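Local atomic coordinates of selenium-binding protein (Sulfolobus tokodaii, PDB entry 2ECE), a protein that is of unestablished function but may bind selenium, and folds as a beta-propeller. Residues 25-31 with 444-450; 366-370 with 408-412. All blocks are in the same frame, centred on the assembly; numbering follows the deposited sequence.

Interaction 1: residues 25-31 with 444-450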
# COMPACT_ATOMS: atom_id res chain seq x y z
N GLU A 25 6.37 17.84 -3.32
CA GLU A 25 7.29 16.81 -3.81
C GLU A 25 7.83 17.14 -5.20
O GLU A 25 7.10 17.66 -6.04
CB GLU A 25 6.57 15.45 -3.86
CG GLU A 25 5.48 15.33 -4.93
CD GLU A 25 4.15 15.96 -4.53
OE1 GLU A 25 4.07 16.59 -3.45
OE2 GLU A 25 3.16 15.82 -5.29
N ASP A 26 9.10 16.84 -5.44
CA ASP A 26 9.73 17.08 -6.74
C ASP A 26 9.77 15.79 -7.56
O ASP A 26 9.76 15.82 -8.80
CB ASP A 26 11.19 17.55 -6.59
CG ASP A 26 11.30 19.00 -6.18
OD1 ASP A 26 10.51 19.83 -6.69
OD2 ASP A 26 12.20 19.31 -5.37
N LEU A 27 9.81 14.65 -6.87
CA LEU A 27 9.90 13.36 -7.54
C LEU A 27 8.96 12.32 -6.96
O LEU A 27 8.48 12.43 -5.84
CB LEU A 27 11.32 12.81 -7.43
CG LEU A 27 12.47 13.70 -7.86
CD1 LEU A 27 13.76 13.18 -7.23
CD2 LEU A 27 12.56 13.74 -9.38
N ALA A 28 8.74 11.27 -7.76
CA ALA A 28 7.90 10.16 -7.37
C ALA A 28 8.65 8.87 -7.71
O ALA A 28 8.98 8.63 -8.87
CB ALA A 28 6.58 10.21 -8.12
N TYR A 29 8.94 8.08 -6.69
CA TYR A 29 9.63 6.81 -6.91
C TYR A 29 8.51 5.79 -7.08
O TYR A 29 7.57 5.75 -6.29
CB TYR A 29 10.50 6.49 -5.69
CG TYR A 29 11.61 7.50 -5.48
CD1 TYR A 29 12.65 7.62 -6.39
CD2 TYR A 29 11.61 8.33 -4.36
CE1 TYR A 29 13.68 8.56 -6.20
CE2 TYR A 29 12.63 9.27 -4.15
CZ TYR A 29 13.66 9.37 -5.08
OH TYR A 29 14.69 10.27 -4.87
N VAL A 30 8.61 4.97 -8.12
CA VAL A 30 7.56 3.99 -8.38
C VAL A 30 8.08 2.57 -8.53
O VAL A 30 9.00 2.30 -9.31
CB VAL A 30 6.78 4.37 -9.66
CG1 VAL A 30 5.57 3.46 -9.84
CG2 VAL A 30 6.35 5.84 -9.58
N ALA A 31 7.49 1.65 -7.77
CA ALA A 31 7.89 0.26 -7.84
C ALA A 31 7.29 -0.31 -9.12
O ALA A 31 6.06 -0.32 -9.29
CB ALA A 31 7.36 -0.50 -6.63
N SER A 444 3.08 -1.00 -12.82
CA SER A 444 3.42 -0.11 -11.71
C SER A 444 2.65 -0.39 -10.42
O SER A 444 1.48 -0.77 -10.45
CB SER A 444 3.20 1.35 -12.14
OG SER A 444 1.91 1.52 -12.70
N HIS A 445 3.33 -0.22 -9.28
CA HIS A 445 2.68 -0.46 -8.00
C HIS A 445 2.80 0.73 -7.04
O HIS A 445 2.36 1.84 -7.36
CB HIS A 445 3.25 -1.73 -7.35
CG HIS A 445 2.27 -2.42 -6.44
ND1 HIS A 445 1.42 -3.41 -6.87
CD2 HIS A 445 1.95 -2.19 -5.14
CE1 HIS A 445 0.61 -3.76 -5.89
NE2 HIS A 445 0.91 -3.04 -4.83
N GLN A 446 3.39 0.52 -5.87
CA GLN A 446 3.46 1.62 -4.90
C GLN A 446 4.28 2.83 -5.31
O GLN A 446 5.30 2.71 -5.99
CB GLN A 446 3.95 1.11 -3.54
CG GLN A 446 3.77 2.15 -2.43
CD GLN A 446 3.77 1.53 -1.06
OE1 GLN A 446 4.70 0.80 -0.70
NE2 GLN A 446 2.74 1.83 -0.28
N VAL A 447 3.82 3.99 -4.88
CA VAL A 447 4.48 5.25 -5.18
C VAL A 447 4.93 5.92 -3.88
O VAL A 447 4.17 5.97 -2.92
CB VAL A 447 3.51 6.21 -5.93
CG1 VAL A 447 4.14 7.59 -6.09
CG2 VAL A 447 3.17 5.63 -7.29
N ARG A 448 6.17 6.40 -3.86
CA ARG A 448 6.68 7.11 -2.69
C ARG A 448 7.17 8.47 -3.19
O ARG A 448 8.03 8.55 -4.06
CB ARG A 448 7.84 6.36 -2.02
CG ARG A 448 7.46 5.72 -0.68
CD ARG A 448 6.59 4.47 -0.87
NE ARG A 448 5.91 4.02 0.34
CZ ARG A 448 4.82 4.59 0.85
NH1 ARG A 448 4.26 5.63 0.24
NH2 ARG A 448 4.26 4.10 1.95
N LEU A 449 6.60 9.53 -2.63
CA LEU A 449 6.98 10.88 -3.04
C LEU A 449 8.19 11.39 -2.26
O LEU A 449 8.29 11.19 -1.05
CB LEU A 449 5.79 11.83 -2.83
CG LEU A 449 4.47 11.38 -3.48
CD1 LEU A 449 3.36 12.36 -3.10
CD2 LEU A 449 4.63 11.31 -5.00
N SER A 450 9.11 12.04 -2.96
CA SER A 450 10.30 12.58 -2.31
C SER A 450 9.83 13.53 -1.19
O SER A 450 8.94 14.34 -1.40
CB SER A 450 11.16 13.35 -3.32
OG SER A 450 10.43 14.39 -3.94

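Interaction 2: residues 366-370 with 408-412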
# COMPACT_ATOMS: atom_id res chain seq x y z
N GLY A 366 -10.87 -0.19 -15.69
CA GLY A 366 -11.90 -0.98 -15.04
C GLY A 366 -12.64 -1.95 -15.95
O GLY A 366 -12.86 -1.68 -17.13
N ILE A 367 -13.02 -3.10 -15.40
CA ILE A 367 -13.76 -4.09 -16.17
C ILE A 367 -15.15 -3.51 -16.47
O ILE A 367 -15.73 -3.79 -17.52
CB ILE A 367 -13.92 -5.40 -15.38
CG1 ILE A 367 -12.54 -6.03 -15.13
CG2 ILE A 367 -14.80 -6.37 -16.15
CD1 ILE A 367 -12.56 -7.16 -14.12
N PHE A 368 -15.66 -2.69 -15.56
CA PHE A 368 -16.97 -2.09 -15.74
C PHE A 368 -16.97 -0.85 -16.63
O PHE A 368 -17.67 -0.81 -17.63
CB PHE A 368 -17.60 -1.73 -14.39
CG PHE A 368 -19.02 -1.24 -14.49
CD1 PHE A 368 -20.05 -2.12 -14.84
CD2 PHE A 368 -19.33 0.10 -14.26
CE1 PHE A 368 -21.36 -1.66 -14.97
CE2 PHE A 368 -20.64 0.56 -14.38
CZ PHE A 368 -21.66 -0.32 -14.74
N HIS A 369 -16.17 0.16 -16.26
CA HIS A 369 -16.11 1.41 -17.03
C HIS A 369 -15.28 1.38 -18.31
O HIS A 369 -15.62 2.05 -19.28
CB HIS A 369 -15.57 2.56 -16.16
CG HIS A 369 -16.44 2.92 -15.00
ND1 HIS A 369 -17.75 3.29 -15.13
CD2 HIS A 369 -16.15 3.01 -13.68
CE1 HIS A 369 -18.24 3.60 -13.94
NE2 HIS A 369 -17.29 3.44 -13.04
N ARG A 370 -14.18 0.62 -18.32
CA ARG A 370 -13.31 0.58 -19.49
C ARG A 370 -13.02 2.01 -19.92
O ARG A 370 -12.88 2.32 -21.11
CB ARG A 370 -13.98 -0.18 -20.64
CG ARG A 370 -13.39 -1.55 -20.91
CD ARG A 370 -13.79 -2.55 -19.84
NE ARG A 370 -13.00 -3.79 -19.89
CZ ARG A 370 -11.75 -3.90 -19.46
NH1 ARG A 370 -11.12 -2.85 -18.95
NH2 ARG A 370 -11.12 -5.07 -19.53
N GLN A 408 -5.59 -12.60 -14.26
CA GLN A 408 -6.90 -13.22 -14.16
C GLN A 408 -8.02 -12.23 -14.42
O GLN A 408 -8.99 -12.54 -15.13
CB GLN A 408 -7.11 -13.83 -12.77
CG GLN A 408 -6.23 -15.01 -12.46
CD GLN A 408 -6.46 -15.50 -11.06
OE1 GLN A 408 -6.09 -14.84 -10.09
NE2 GLN A 408 -7.09 -16.66 -10.93
N PHE A 409 -7.91 -11.05 -13.83
CA PHE A 409 -8.93 -10.03 -14.00
C PHE A 409 -8.77 -9.15 -15.24
O PHE A 409 -9.73 -8.55 -15.71
CB PHE A 409 -9.03 -9.16 -12.74
CG PHE A 409 -9.61 -9.88 -11.56
CD1 PHE A 409 -8.79 -10.63 -10.70
CD2 PHE A 409 -10.98 -9.86 -11.32
CE1 PHE A 409 -9.34 -11.34 -9.63
CE2 PHE A 409 -11.54 -10.56 -10.25
CZ PHE A 409 -10.72 -11.30 -9.40
N TYR A 410 -7.55 -9.07 -15.75
CA TYR A 410 -7.25 -8.29 -16.95
C TYR A 410 -6.33 -9.18 -17.78
O TYR A 410 -5.15 -8.90 -17.96
CB TYR A 410 -6.56 -6.97 -16.58
CG TYR A 410 -7.47 -6.02 -15.83
CD1 TYR A 410 -8.44 -5.27 -16.51
CD2 TYR A 410 -7.44 -5.94 -14.44
CE1 TYR A 410 -9.35 -4.48 -15.82
CE2 TYR A 410 -8.36 -5.16 -13.74
CZ TYR A 410 -9.31 -4.43 -14.44
OH TYR A 410 -10.24 -3.70 -13.74
N PRO A 411 -6.89 -10.30 -18.29
CA PRO A 411 -6.17 -11.29 -19.10
C PRO A 411 -5.57 -10.79 -20.40
O PRO A 411 -4.65 -11.41 -20.93
CB PRO A 411 -7.23 -12.37 -19.31
CG PRO A 411 -8.48 -11.57 -19.42
CD PRO A 411 -8.33 -10.61 -18.26
N GLU A 412 -6.07 -9.68 -20.93
CA GLU A 412 -5.54 -9.15 -22.17
C GLU A 412 -4.12 -8.60 -22.00
O GLU A 412 -3.43 -8.33 -22.98
CB GLU A 412 -6.47 -8.08 -22.73
CG GLU A 412 -7.86 -8.61 -23.06
CD GLU A 412 -8.74 -7.57 -23.75
OE1 GLU A 412 -8.25 -6.93 -24.71
OE2 GLU A 412 -9.91 -7.41 -23.34

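Interaction 1: residues 25-31 with 444-450
Residues 27-31 and 444-449 run antiparallel as neighbouring strands, their axes 4.6 Å apart at closest approach. Glu25 leads in, its CB 3.8 Å from Leu449 CB while its carboxylate forms a salt bridge with Arg394. Leu27 pairs with Ser450: Leu27 O accepts Ser450 N at 3.0 Å, and Leu27 N donates to the hydroxyl Ser450 OG at 3.0 Å, where a carbonyl would serve in a regular pair. Ala28 CB meets Leu449 CD2 at 3.8 Å. Tyr29 forms a hydrogen-bonded pair with Arg448 (Tyr29 N to Arg448 O 2.8 Å, Arg448 N to Tyr29 O 2.9 Å); both side chains lie on the face opposite Ala28. Val30 CG2 touches Val447 CG2 at 3.9 Å, extending the apolar face that packs on strands 394-398 and 417-423. Ala31 N reaches Gln446 O (3.0 Å) but Ala31 O takes His445 N (2.7 Å), so two residues oppose one, as in a beta bulge. Joining an N-terminal strand to the last strand is the Velcro closure of a beta-propeller.

Interaction 2: residues 366-370 with 408-412
In this beta-propeller, a tight turn in the loop between strands 357-363 and 386-388 packs against the end of helix 403-409, an excursion between two strands of the next blade. The turn is held by its backbone: Arg370 N donates to Gly366 O at 2.9 Å, an alpha-turn with Ile367, Phe368 and His369 in helical conformation. Gly366 has a phi of 88°, where a CB would jam against the preceding carbonyl. Apolar packing joins the segments. Ile367 lies against both aromatic residues at the helix end: its CD1 is 4.2 Å from Phe409 CD2, at the ring edge, and its CG1 is 3.6 Å from Tyr410 CE1. Tyr410, the first residue to leave helical geometry, puts its OH, hydrogen-bonded to Trp340 O, 3.4 Å from Gly366 CA. Arg370 folds back over the turn, with a weak hydrogen bond from NH1 to Gly366 O (2.8 Å), and the same Arg370 NH1 lies 3.9 Å from Tyr410 CE1, near the plane of the ring.

In the fold
Along the chain the segments come in the order 25-31, 366-370, 408-412, 444-450, so interaction 2 is nested within the long loop closed by interaction 1. Their centres are about 25 Å apart and their nearest atoms about 11 Å, without touching. Interaction 1 completes the sheet 60-65, 44-49, 27-33, 443-449, one of seven blades, and lies nearer the middle of the molecule. Interaction 2 lies further out, joining the connection from the blade ending at 357-363 to the helix inserted in the blade 386-438. That last blade links them: its strands 394-398 and 417-423 pack against the closing sheet. Interaction 1 thus closes the ring of blades, while interaction 2 ties neighbouring blades through their connections.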